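Local coordinates for GCN5-related N-acetyltransferase (PDB 2R1I), which probably transfers an acetyl group from acetyl-CoA to an amine of an acceptor, as a putative acetyltransferase of the GNAT family, at the interface of chains A and B. Coordinates in Å, arbitrary orientation; residue numbers count along the deposited sequence, not the author numbering. Chains: chain A/B, GCN5-related N-acetyltransferase.

The interface of chains A and B. Residues chain A 40, 44, 51-52, 57, 102, 104; chain B 92.
A:Leu40, A:Asn44, A:Thr51, A:Pro52, A:Leu57, A:Glu102 and A:Tyr104 line a pocket that takes the indole of B:Trp92, a knob-in-pocket contact that buries 121 Å² of the tryptophan. The indole enters benzo end first, with CG anti to its own carbonyl carbon. The side chains reach toward each other, and the carboxamide of A:Asn44 lies nearly flat (22°) over one face of the B:Trp92 indole at the CH2 corner, ND2 3.4 Å from CH2. The hydrogen bond from the A:Tyr104 phenol OH to A:Asn44 OD1 (2.7 Å), in the carbonyl plane and on a lone pair, would help to hold the amide in this rotation. That hydroxyl oxygen of A:Tyr104 also rests against the benzo rim, 3.3 Å from B:Trp92 CZ2. On the pyrrole side, B:Trp92 NE1 gives its N-H to A:Glu102 OE2 at 2.9 Å, fairly straight at 157°. The carboxylate stands nearly upright to the indole, so the N-H reaches the oxygen from above the carboxylate plane. A bend at chi2 (-69°) turns the A:Glu102 chain toward this partner, while its CB sits over the A:Tyr104 ring. Away from NE1, A:Pro52 CD meets the ring edge near its plane, 3.7 Å from B:Trp92 CE3. Across the ring from the amide, A:Leu57 CD2 brushes CE3 and CZ3, and A:Leu40 CB lies 3.8 Å from B:Trp92 CH2. An alanine at B:Trp92 removes the indole and its N-H donor, and would probably leave the A:Glu102 carboxylate poorly matched and weaken the hold between the chains. The pocket gathers helix 33-47, the loop at 51-52, helix 54-64 and the end of strand 97-104; the tryptophan comes from the loop between strands 81-88 and 97-104 of the other chain of the deposited two-fold pair, which may be the dimer in solution.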
loop_
_atom_site.group_PDB
_atom_site.type_symbol
_atom_site.label_atom_id
_atom_site.label_comp_id
_atom_site.label_asym_id
_atom_site.label_seq_id
_atom_site.Cartn_x
_atom_site.Cartn_y
_atom_site.Cartn_z
ATOM N N LEU A 40 10.167 17.950 -2.367
ATOM C CA LEU A 40 10.493 16.531 -2.158
ATOM C C LEU A 40 11.999 16.315 -2.167
ATOM O O LEU A 40 12.549 15.556 -1.352
ATOM C CB LEU A 40 9.879 15.670 -3.238
ATOM C CG LEU A 40 8.362 15.452 -3.207
ATOM C CD1 LEU A 40 7.887 14.694 -4.408
ATOM C CD2 LEU A 40 7.935 14.739 -1.877
ATOM N N ASN A 44 14.391 15.413 1.349
ATOM C CA ASN A 44 15.326 14.276 1.353
ATOM C C ASN A 44 16.781 14.646 1.550
ATOM O O ASN A 44 17.462 14.104 2.432
ATOM C CB ASN A 44 15.170 13.449 0.074
ATOM C CG ASN A 44 13.976 12.532 0.142
ATOM O OD1 ASN A 44 13.033 12.819 0.874
ATOM N ND2 ASN A 44 14.034 11.397 -0.540
ATOM N N THR A 51 17.468 10.894 -3.437
ATOM C CA THR A 51 16.399 11.485 -4.231
ATOM C C THR A 51 16.812 11.625 -5.699
ATOM O O THR A 51 17.946 11.913 -5.999
ATOM C CB THR A 51 15.988 12.861 -3.645
ATOM O OG1 THR A 51 15.036 13.495 -4.504
ATOM C CG2 THR A 51 17.197 13.762 -3.501
ATOM N N PRO A 52 15.854 11.438 -6.626
ATOM C CA PRO A 52 16.045 11.798 -7.994
ATOM C C PRO A 52 16.198 13.303 -8.090
ATOM O O PRO A 52 15.915 14.011 -7.120
ATOM C CB PRO A 52 14.746 11.351 -8.692
ATOM C CG PRO A 52 14.060 10.600 -7.780
ATOM C CD PRO A 52 14.538 10.859 -6.390
ATOM N N LEU A 57 11.640 14.397 -11.040
ATOM C CA LEU A 57 10.491 14.483 -10.118
ATOM C C LEU A 57 9.405 15.361 -10.719
ATOM O O LEU A 57 8.223 15.000 -10.672
ATOM C CB LEU A 57 10.917 15.030 -8.724
ATOM C CG LEU A 57 11.733 14.095 -7.842
ATOM C CD1 LEU A 57 12.244 14.860 -6.666
ATOM C CD2 LEU A 57 10.918 12.890 -7.377
ATOM N N GLU A 102 3.839 9.858 2.227
ATOM C CA GLU A 102 4.777 10.770 2.850
ATOM C C GLU A 102 4.024 11.832 3.616
ATOM O O GLU A 102 2.968 12.314 3.208
ATOM C CB GLU A 102 5.730 11.474 1.842
ATOM C CG GLU A 102 6.466 10.609 0.823
ATOM C CD GLU A 102 7.533 9.706 1.382
ATOM O OE1 GLU A 102 7.929 9.822 2.568
ATOM O OE2 GLU A 102 7.963 8.801 0.629
ATOM N N TYR A 104 5.747 15.266 5.069
ATOM C CA TYR A 104 7.002 15.988 5.185
ATOM C C TYR A 104 6.772 17.362 5.816
ATOM O O TYR A 104 6.142 18.226 5.214
ATOM C CB TYR A 104 7.619 16.175 3.818
ATOM C CG TYR A 104 8.369 15.000 3.239
ATOM C CD1 TYR A 104 8.767 13.913 4.004
ATOM C CD2 TYR A 104 8.769 15.031 1.924
ATOM C CE1 TYR A 104 9.491 12.879 3.440
ATOM C CE2 TYR A 104 9.503 14.008 1.369
ATOM C CZ TYR A 104 9.859 12.941 2.113
ATOM O OH TYR A 104 10.609 11.936 1.528
ATOM N N TRP B 92 8.492 8.376 -6.176
ATOM C CA TRP B 92 9.922 8.041 -6.193
ATOM C C TRP B 92 10.314 7.036 -7.266
ATOM O O TRP B 92 11.496 6.775 -7.463
ATOM C CB TRP B 92 10.427 7.532 -4.838
ATOM C CG TRP B 92 10.153 8.462 -3.714
ATOM C CD1 TRP B 92 9.289 8.242 -2.755
ATOM C CD2 TRP B 92 10.702 9.772 -3.473
ATOM N NE1 TRP B 92 9.251 9.273 -1.886
ATOM C CE2 TRP B 92 10.118 10.230 -2.282
ATOM C CE3 TRP B 92 11.655 10.563 -4.094
ATOM C CZ2 TRP B 92 10.387 11.465 -1.756
ATOM C CZ3 TRP B 92 11.909 11.775 -3.569
ATOM C CH2 TRP B 92 11.299 12.197 -2.388
#